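Arabinofuranosidase (PDB 2Y2W) hydrolyses terminal alpha-L-arabinofuranosyl bonds in arabinans and arabinoxylan, as a family 51 glycoside hydrolase that helps degrade plant cell walls. Local coordinates at residues Leu174-Leu178 and Lys236-Met241; Lys208-Asn214 and Gly247-Cys253. One frame throughout, in Å; residues are numbered along the deposited sequence.

Contact 1 (Leu174-Leu178 and Lys236-Met241); sequences LKAAL and KVAHAM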
loop_
_atom_site.group_PDB
_atom_site.type_symbol
_atom_site.label_atom_id
_atom_site.label_comp_id
_atom_site.label_asym_id
_atom_site.label_seq_id
_atom_site.Cartn_x
_atom_site.Cartn_y
_atom_site.Cartn_z
ATOM N N LEU D 174 -6.367 5.849 -1.936
ATOM C CA LEU D 174 -6.468 7.258 -1.552
ATOM C C LEU D 174 -6.256 8.258 -2.686
ATOM O O LEU D 174 -7.099 9.129 -2.912
ATOM C CB LEU D 174 -5.510 7.562 -0.389
ATOM C CG LEU D 174 -5.338 9.012 0.072
ATOM C CD1 LEU D 174 -6.645 9.586 0.590
ATOM C CD2 LEU D 174 -4.267 9.102 1.137
ATOM N N LYS D 175 -5.129 8.141 -3.382
ATOM C CA LYS D 175 -4.754 9.130 -4.391
ATOM C C LYS D 175 -5.778 9.198 -5.526
ATOM O O LYS D 175 -6.159 10.291 -5.949
ATOM C CB LYS D 175 -3.348 8.860 -4.930
ATOM C CG LYS D 175 -2.781 10.001 -5.763
ATOM C CD LYS D 175 -1.573 9.548 -6.564
ATOM C CE LYS D 175 -1.058 10.655 -7.467
ATOM N NZ LYS D 175 -1.890 10.823 -8.684
ATOM N N ALA D 176 -6.232 8.037 -5.996
ATOM C CA ALA D 176 -7.236 7.973 -7.065
ATOM C C ALA D 176 -8.595 8.498 -6.600
ATOM O O ALA D 176 -9.315 9.131 -7.372
ATOM C CB ALA D 176 -7.364 6.561 -7.604
ATOM N N ALA D 177 -8.931 8.233 -5.337
ATOM C CA ALA D 177 -10.172 8.723 -4.745
ATOM C C ALA D 177 -10.228 10.249 -4.757
ATOM O O ALA D 177 -11.248 10.830 -5.115
ATOM C CB ALA D 177 -10.340 8.186 -3.330
ATOM N N LEU D 178 -9.123 10.887 -4.378
ATOM C CA LEU D 178 -9.019 12.351 -4.393
ATOM C C LEU D 178 -8.960 12.931 -5.809
ATOM O O LEU D 178 -9.442 14.043 -6.048
ATOM C CB LEU D 178 -7.816 12.825 -3.571
ATOM C CG LEU D 178 -7.847 12.530 -2.064
ATOM C CD1 LEU D 178 -6.512 12.875 -1.415
ATOM C CD2 LEU D 178 -8.992 13.264 -1.365
ATOM N N LYS D 236 -8.044 7.135 6.479
ATOM C CA LYS D 236 -7.237 8.003 5.617
ATOM C C LYS D 236 -8.067 8.642 4.499
ATOM O O LYS D 236 -8.005 9.856 4.295
ATOM C CB LYS D 236 -6.054 7.232 5.020
ATOM C CG LYS D 236 -4.949 6.900 6.015
ATOM C CD LYS D 236 -3.921 5.941 5.416
ATOM C CE LYS D 236 -2.957 5.409 6.473
ATOM N NZ LYS D 236 -3.627 4.609 7.548
ATOM N N VAL D 237 -8.850 7.822 3.798
ATOM C CA VAL D 237 -9.642 8.284 2.653
ATOM C C VAL D 237 -10.801 9.202 3.063
ATOM O O VAL D 237 -11.024 10.238 2.433
ATOM C CB VAL D 237 -10.153 7.101 1.786
ATOM C CG1 VAL D 237 -10.951 7.604 0.589
ATOM C CG2 VAL D 237 -8.986 6.252 1.307
ATOM N N ALA D 238 -11.526 8.819 4.115
ATOM C CA ALA D 238 -12.673 9.598 4.599
ATOM C C ALA D 238 -12.266 10.979 5.105
ATOM O O ALA D 238 -12.934 11.973 4.816
ATOM C CB ALA D 238 -13.431 8.837 5.676
ATOM N N HIS D 239 -11.168 11.032 5.856
ATOM C CA HIS D 239 -10.634 12.300 6.348
ATOM C C HIS D 239 -10.235 13.240 5.214
ATOM O O HIS D 239 -10.633 14.408 5.203
ATOM C CB HIS D 239 -9.436 12.074 7.276
ATOM C CG HIS D 239 -8.601 13.301 7.478
ATOM N ND1 HIS D 239 -7.388 13.486 6.851
ATOM C CD2 HIS D 239 -8.825 14.420 8.206
ATOM C CE1 HIS D 239 -6.891 14.659 7.199
ATOM N NE2 HIS D 239 -7.743 15.245 8.021
ATOM N N ALA D 240 -9.446 12.721 4.273
ATOM C CA ALA D 240 -8.932 13.501 3.152
ATOM C C ALA D 240 -10.046 14.024 2.251
ATOM O O ALA D 240 -10.001 15.170 1.808
ATOM C CB ALA D 240 -7.934 12.681 2.348
ATOM N N MET D 241 -11.048 13.191 1.989
ATOM C CA MET D 241 -12.179 13.616 1.176
ATOM C C MET D 241 -13.007 14.704 1.860
ATOM O O MET D 241 -13.322 15.718 1.231
ATOM C CB MET D 241 -13.038 12.429 0.749
ATOM C CG MET D 241 -12.426 11.643 -0.399
ATOM S SD MET D 241 -13.355 10.174 -0.843
ATOM C CE MET D 241 -14.825 10.899 -1.569
#
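Leu174 holds CG trans to its own backbone N (chi1 173°), which swings the isobutyl group across to Val237 and Ala240; Leu178, one turn later, takes a different setting, with CG trans to the carbonyl carbon (chi1 -64°), and reaches the same alanine. CB of Ala240 is thus touched by both leucines, 3.8 Å from Leu174 CD1 and 3.9 Å from Leu178 CD2. Leu174 CD1 also rests on the helix backbone, 3.9 Å from Val237 CA. Leu178 CD2 goes further along and meets Met241 CG at 3.9 Å, close over the backbone carbonyl of Ala240. Val237 divides its two methyls: CG2 lies alongside the root of the Leu174 side chain, whereas CG1 faces Ala177 CB at 4.0 Å. Beyond that pair the Met241 chain, bent at its last torsion, sets SD 4.4 Å from Ala177 CB, a looser touch. The segments belong to helices 174-185 and 227-244, which follow the third and fourth strands of the (beta/alpha)8 barrel and pack as neighbours on its outer wall. The axes of 174-178 and 236-241 approach to 9.9 Å and run roughly parallel, crossing at -29°, with the small side chains of Ala177 and Ala240 both directed at the opposing helix. Under this seam lies the barrel sheet, with Val237 on Ile212 and Met241 on Trp210. At the N-terminal ends of the segments a second subunit closes in: its Gly170 packs on Leu174, and Lys236 NZ forms a salt bridge with Glu229 of the second subunit while also hydrogen-bonding to Gly232 O of its own helix.

Contact 2 (Lys208-Asn214 and Gly247-Cys253); sequences KMWCIGN and GLELVAC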
loop_
_atom_site.group_PDB
_atom_site.type_symbol
_atom_site.label_atom_id
_atom_site.label_comp_id
_atom_site.label_asym_id
_atom_site.label_seq_id
_atom_site.Cartn_x
_atom_site.Cartn_y
_atom_site.Cartn_z
ATOM N N LYS D 208 -22.685 14.046 -3.564
ATOM C CA LYS D 208 -22.602 14.127 -2.103
ATOM C C LYS D 208 -22.196 12.810 -1.451
ATOM O O LYS D 208 -21.276 12.770 -0.630
ATOM C CB LYS D 208 -23.951 14.553 -1.522
ATOM C CG LYS D 208 -24.070 16.017 -1.151
ATOM C CD LYS D 208 -25.453 16.293 -0.565
ATOM C CE LYS D 208 -25.518 17.650 0.116
ATOM N NZ LYS D 208 -26.833 17.861 0.785
ATOM N N MET D 209 -22.900 11.741 -1.817
ATOM C CA MET D 209 -22.750 10.446 -1.165
ATOM C C MET D 209 -21.741 9.554 -1.893
ATOM O O MET D 209 -21.890 9.273 -3.087
ATOM C CB MET D 209 -24.113 9.758 -1.047
ATOM C CG MET D 209 -24.195 8.691 0.025
ATOM S SD MET D 209 -25.904 8.193 0.301
ATOM C CE MET D 209 -25.680 6.785 1.385
ATOM N N TRP D 210 -20.721 9.122 -1.154
ATOM C CA TRP D 210 -19.631 8.317 -1.701
ATOM C C TRP D 210 -19.432 7.037 -0.900
ATOM O O TRP D 210 -19.456 7.057 0.332
ATOM C CB TRP D 210 -18.318 9.106 -1.697
ATOM C CG TRP D 210 -18.287 10.292 -2.612
ATOM C CD1 TRP D 210 -18.979 11.459 -2.467
ATOM C CD2 TRP D 210 -17.497 10.440 -3.799
ATOM N NE1 TRP D 210 -18.685 12.315 -3.498
ATOM C CE2 TRP D 210 -17.776 11.716 -4.328
ATOM C CE3 TRP D 210 -16.583 9.616 -4.469
ATOM C CZ2 TRP D 210 -17.175 12.190 -5.492
ATOM C CZ3 TRP D 210 -15.987 10.086 -5.625
ATOM C CH2 TRP D 210 -16.286 11.363 -6.126
ATOM N N CYS D 211 -19.225 5.930 -1.607
ATOM C CA CYS D 211 -18.890 4.659 -0.974
ATOM C C CYS D 211 -17.390 4.392 -1.061
ATOM O O CYS D 211 -16.833 4.244 -2.153
ATOM C CB CYS D 211 -19.676 3.510 -1.606
ATOM S SG CYS D 211 -21.453 3.680 -1.435
ATOM N N ILE D 212 -16.744 4.342 0.099
ATOM C CA ILE D 212 -15.310 4.105 0.169
ATOM C C ILE D 212 -15.037 2.603 0.088
ATOM O O ILE D 212 -14.977 1.902 1.103
ATOM C CB ILE D 212 -14.688 4.747 1.434
ATOM C CG1 ILE D 212 -15.108 6.217 1.537
ATOM C CG2 ILE D 212 -13.167 4.643 1.399
ATOM C CD1 ILE D 212 -15.049 6.790 2.928
ATOM N N GLY D 213 -14.890 2.120 -1.143
ATOM C CA GLY D 213 -14.661 0.707 -1.405
ATOM C C GLY D 213 -15.943 -0.091 -1.472
ATOM O O GLY D 213 -17.033 0.442 -1.246
ATOM N N ASN D 214 -15.797 -1.377 -1.783
ATOM C CA ASN D 214 -16.914 -2.308 -1.835
ATOM C C ASN D 214 -16.575 -3.644 -1.183
ATOM O O ASN D 214 -15.502 -4.204 -1.424
ATOM C CB ASN D 214 -17.342 -2.550 -3.279
ATOM C CG ASN D 214 -18.511 -3.502 -3.380
ATOM O OD1 ASN D 214 -19.660 -3.112 -3.174
ATOM N ND2 ASN D 214 -18.227 -4.760 -3.691
ATOM N N GLY D 247 -19.160 19.070 2.893
ATOM C CA GLY D 247 -20.525 18.642 2.592
ATOM C C GLY D 247 -20.702 17.207 2.131
ATOM O O GLY D 247 -21.829 16.776 1.872
ATOM N N LEU D 248 -19.601 16.462 2.029
ATOM C CA LEU D 248 -19.653 15.070 1.596
ATOM C C LEU D 248 -20.274 14.170 2.653
ATOM O O LEU D 248 -20.150 14.427 3.852
ATOM C CB LEU D 248 -18.260 14.547 1.240
ATOM C CG LEU D 248 -17.544 15.039 -0.022
ATOM C CD1 LEU D 248 -16.274 14.228 -0.221
ATOM C CD2 LEU D 248 -18.424 14.981 -1.273
ATOM N N GLU D 249 -20.940 13.115 2.194
ATOM C CA GLU D 249 -21.512 12.103 3.072
ATOM C C GLU D 249 -20.913 10.747 2.703
ATOM O O GLU D 249 -21.184 10.210 1.631
ATOM C CB GLU D 249 -23.040 12.103 2.969
ATOM C CG GLU D 249 -23.667 13.466 3.271
ATOM C CD GLU D 249 -25.179 13.493 3.112
ATOM O OE1 GLU D 249 -25.703 12.833 2.188
ATOM O OE2 GLU D 249 -25.841 14.194 3.913
ATOM N N LEU D 250 -20.093 10.206 3.601
ATOM C CA LEU D 250 -19.218 9.078 3.274
ATOM C C LEU D 250 -19.634 7.751 3.903
ATOM O O LEU D 250 -19.957 7.685 5.092
ATOM C CB LEU D 250 -17.771 9.416 3.642
ATOM C CG LEU D 250 -17.227 10.708 3.022
ATOM C CD1 LEU D 250 -15.909 11.105 3.662
ATOM C CD2 LEU D 250 -17.083 10.589 1.509
ATOM N N VAL D 251 -19.604 6.701 3.084
ATOM C CA VAL D 251 -20.051 5.365 3.484
ATOM C C VAL D 251 -18.870 4.407 3.633
ATOM O O VAL D 251 -18.085 4.228 2.697
ATOM C CB VAL D 251 -21.054 4.761 2.460
ATOM C CG1 VAL D 251 -21.694 3.492 3.012
ATOM C CG2 VAL D 251 -22.124 5.775 2.075
ATOM N N ALA D 252 -18.755 3.802 4.812
ATOM C CA ALA D 252 -17.770 2.753 5.061
ATOM C C ALA D 252 -18.390 1.388 4.815
ATOM O O ALA D 252 -19.579 1.186 5.077
ATOM C CB ALA D 252 -17.249 2.838 6.479
ATOM N N CYS D 253 -17.581 0.459 4.306
ATOM C CA CYS D 253 -18.007 -0.924 4.106
ATOM C C CYS D 253 -18.299 -1.578 5.449
ATOM O O CYS D 253 -17.494 -1.494 6.378
ATOM C CB CYS D 253 -16.931 -1.737 3.381
ATOM S SG CYS D 253 -16.489 -1.175 1.725
#
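Met209 and Val251 meet at a slant on the barrel-interior face of two parallel strands, Met209 CE lying 3.8 Å from Val251 CG2. The Met209 chain is extended, with CG trans to the backbone N (chi1 -158°), and this carries its methyl across to the valine. Cys211 SG flanks the same valine from further along the strand, 4.1 Å from Val251 CB. On the other face the Trp210 ring inclines toward Leu248, whose CD2 comes obliquely to the pyrrole side, 3.5 Å from Trp210 NE1; that nitrogen donates to Ile207 O. Leu250 CD2 sits beside Trp210 CB, and Leu250 CB meets Ile212 CD1 at 3.8 Å. Between the two faces runs a four-bond ladder. Glu249 N reaches Lys208 O almost straight (178° at the hydrogen) but from well above the carbonyl plane, and Trp210 N returns to Glu249 O. Val251 N then meets Trp210 O at 2.8 Å, approaching nearly in line with the carbonyl, before Ile212 N bonds Val251 O. These are the fourth and fifth strands of the (beta/alpha)8 barrel, joined by helix 227-244 in a beta-alpha-beta crossover. Where the ladder ends, Ile212 centres an inverse gamma turn, and Cys253 SG lies 3.4 Å from Gly213 C. Next comes Asn214, predicted to bind arabinofuranose, close to Asn114 and Glu340. Direct backbone pairing thus gives way at the C-terminal ends to Cys253 SG packing and to Tyr230 OH, hydrogen-bonded to both Ile212 O and Cys253 N, while bonds from Arg109 and Gln221 probably fix the Asn214 amide for the sugar.

Overall arrangement
Contact 1 and contact 2 share one beta-alpha-beta unit: helix 227-244, half of contact 1, connects the two strands of contact 2. Their centres lie 11 Å apart and they touch directly, Met241 CE packing 3.5 Å from Trp210 CD2. Both are largely buried, but by different means. The strand pair 208-214/247-253 is part of the barrel wall, joined by backbone hydrogen bonds and leading to the predicted sugar site; the helix pair 174-178/236-241 is part of the outer helical layer, joined by apolar side chains packing on one another and on the facing backbone, and partly covered by a second subunit. No other chain of the assembly touches the segments of contact 2.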